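Long-range contact in Low molecular weight phosphotyrosine phosphatase family protein (Streptococcus pyogenes, PDB 5GOT), which probably hydrolyses the phosphate ester of phosphotyrosine in proteins, as a low molecular weight protein tyrosine phosphatase: residues S35-D40 and K66-I71. Residues are numbered along the deposited sequence; the frame is centred on the assembly and turned at random.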
loop_
_atom_site.group_PDB
_atom_site.type_symbol
_atom_site.label_atom_id
_atom_site.label_comp_id
_atom_site.label_asym_id
_atom_site.label_seq_id
_atom_site.Cartn_x
_atom_site.Cartn_y
_atom_site.Cartn_z
ATOM N N SER A 35 0.781 3.389 -4.897
ATOM C CA SER A 35 -0.498 3.029 -4.300
ATOM C C SER A 35 -1.637 3.535 -5.175
ATOM O O SER A 35 -1.477 4.470 -5.967
ATOM C CB SER A 35 -0.637 3.563 -2.858
ATOM O OG SER A 35 -0.586 4.992 -2.801
ATOM N N ARG A 36 -2.795 2.892 -5.033
ATOM C CA ARG A 36 -3.955 3.206 -5.858
ATOM C C ARG A 36 -5.236 2.974 -5.073
ATOM O O ARG A 36 -5.238 2.365 -3.994
ATOM C CB ARG A 36 -4.001 2.346 -7.130
ATOM C CG ARG A 36 -2.855 2.536 -8.090
ATOM C CD ARG A 36 -3.017 3.766 -8.984
ATOM N NE ARG A 36 -1.985 3.728 -10.012
ATOM C CZ ARG A 36 -0.733 4.125 -9.818
ATOM N NH1 ARG A 36 -0.362 4.622 -8.640
ATOM N NH2 ARG A 36 0.151 4.024 -10.803
ATOM N N ALA A 37 -6.341 3.423 -5.665
ATOM C CA ALA A 37 -7.688 3.233 -5.145
ATOM C C ALA A 37 -8.444 2.232 -6.008
ATOM O O ALA A 37 -8.237 2.167 -7.219
ATOM C CB ALA A 37 -8.473 4.550 -5.133
ATOM N N THR A 38 -9.355 1.468 -5.391
ATOM C CA THR A 38 -10.255 0.670 -6.227
ATOM C C THR A 38 -11.334 1.534 -6.865
ATOM O O THR A 38 -11.815 1.211 -7.956
ATOM C CB THR A 38 -10.916 -0.466 -5.433
ATOM O OG1 THR A 38 -11.764 0.077 -4.414
ATOM C CG2 THR A 38 -9.869 -1.350 -4.785
ATOM N N SER A 39 -11.720 2.631 -6.210
ATOM C CA SER A 39 -12.823 3.481 -6.648
ATOM C C SER A 39 -12.324 4.828 -7.154
ATOM O O SER A 39 -11.142 5.165 -7.049
ATOM C CB SER A 39 -13.806 3.732 -5.510
ATOM O OG SER A 39 -13.293 4.755 -4.669
ATOM N N ASP A 40 -13.294 5.592 -7.683
ATOM C CA ASP A 40 -13.256 6.998 -8.072
ATOM C C ASP A 40 -13.405 7.957 -6.912
ATOM O O ASP A 40 -13.195 9.159 -7.100
ATOM C CB ASP A 40 -14.426 7.310 -9.013
ATOM C CG ASP A 40 -13.992 7.524 -10.398
ATOM O OD1 ASP A 40 -12.764 7.460 -10.633
ATOM O OD2 ASP A 40 -14.865 7.765 -11.263
ATOM N N LYS A 66 1.367 13.709 -3.694
ATOM C CA LYS A 66 0.600 12.482 -3.886
ATOM C C LYS A 66 -0.895 12.760 -3.775
ATOM O O LYS A 66 -1.346 13.452 -2.857
ATOM C CB LYS A 66 1.019 11.413 -2.868
ATOM C CG LYS A 66 0.043 10.228 -2.767
ATOM C CD LYS A 66 0.003 9.363 -4.026
ATOM C CE LYS A 66 -0.988 8.212 -3.863
ATOM N NZ LYS A 66 -1.319 7.535 -5.160
ATOM N N CYS A 67 -1.652 12.223 -4.726
ATOM C CA CYS A 67 -3.101 12.338 -4.785
ATOM C C CYS A 67 -3.704 10.966 -5.067
ATOM O O CYS A 67 -3.062 10.092 -5.655
ATOM C CB CYS A 67 -3.545 13.332 -5.873
ATOM S SG CYS A 67 -3.063 15.074 -5.537
ATOM N N SER A 68 -4.954 10.797 -4.643
ATOM C CA SER A 68 -5.682 9.559 -4.871
ATOM C C SER A 68 -5.780 9.277 -6.363
ATOM O O SER A 68 -6.169 10.149 -7.143
ATOM C CB SER A 68 -7.074 9.655 -4.266
ATOM O OG SER A 68 -7.844 8.518 -4.596
ATOM N N LYS A 69 -5.421 8.056 -6.760
ATOM C CA LYS A 69 -5.425 7.647 -8.165
ATOM C C LYS A 69 -6.031 6.252 -8.273
ATOM O O LYS A 69 -5.595 5.327 -7.574
ATOM C CB LYS A 69 -4.003 7.670 -8.747
ATOM C CG LYS A 69 -3.896 7.289 -10.233
ATOM C CD LYS A 69 -2.481 7.514 -10.782
ATOM C CE LYS A 69 -2.323 6.879 -12.199
ATOM N NZ LYS A 69 -1.038 7.256 -12.918
ATOM N N GLN A 70 -7.058 6.112 -9.112
ATOM C CA GLN A 70 -7.713 4.824 -9.277
ATOM C C GLN A 70 -6.836 3.900 -10.113
ATOM O O GLN A 70 -6.167 4.338 -11.056
ATOM C CB GLN A 70 -9.087 4.990 -9.928
ATOM C CG GLN A 70 -9.896 3.694 -9.989
ATOM C CD GLN A 70 -11.317 3.880 -10.508
ATOM O OE1 GLN A 70 -11.590 4.738 -11.357
ATOM N NE2 GLN A 70 -12.230 3.063 -10.003
ATOM N N ILE A 71 -6.811 2.618 -9.731
ATOM C CA ILE A 71 -5.992 1.635 -10.434
ATOM C C ILE A 71 -6.524 1.444 -11.850
ATOM O O ILE A 71 -7.739 1.481 -12.089
ATOM C CB ILE A 71 -5.958 0.315 -9.640
ATOM C CG1 ILE A 71 -4.909 -0.639 -10.228
ATOM C CG2 ILE A 71 -7.328 -0.328 -9.604
ATOM C CD1 ILE A 71 -4.554 -1.805 -9.317
HETATM O O HOH W 1 1.412 6.290 -5.462
HETATM O O HOH W 2 -10.259 7.573 -5.505
#
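The end of strand 31-37, an outermost strand of the four-stranded parallel sheet, and the turn after it meet the irregular loop between helices 49-57 and 73-78. At S35 the carbonyl O accepts a hydrogen bond from K66 NZ (3.2 Å), and water 1 accepts from both S35 N and K66 NZ (3.0 Å each). K66 NZ also donates to C67 O (3.1 Å) and bonds to N11, while S35 OG bonds to E19 and N11. R36 NH1 shares the S35 carbonyl (NH1 to S35 O, 2.9 Å). K69 CE lies over one face of the R36 guanidinium, and R36 NH2 stands 4.0 Å from K69 NZ; R36 NH2 and NE form salt bridges with E34 and D75, which offset the charge of R36. R36 CB packs on I71 CB (3.8 Å). A37 forms the single beta bridge, with Q70: A37 N donates to K69 O (2.8 Å) and A37 O accepts from I71 N (2.9 Å), with R36 CA to K69 O (3.2 Å) and Q70 CA to A37 O (3.4 Å) as accompanying CA-H...O contacts. Past the strand, T38 O takes a hydrogen bond from Q70 NE2 (2.8 Å), and water 2 donates to S39 O (3.0 Å) and S68 OG (2.7 Å). S39 OG bonds to the L9 carbonyl, S68 OG to that of G10 and K69 N to N11, all three in the presumed phosphate-binding P-loop. Main-chain carbonyls accept all four direct hydrogen bonds between the segments, so polar pairing joins the loop to the sheet edge beside the probable active site.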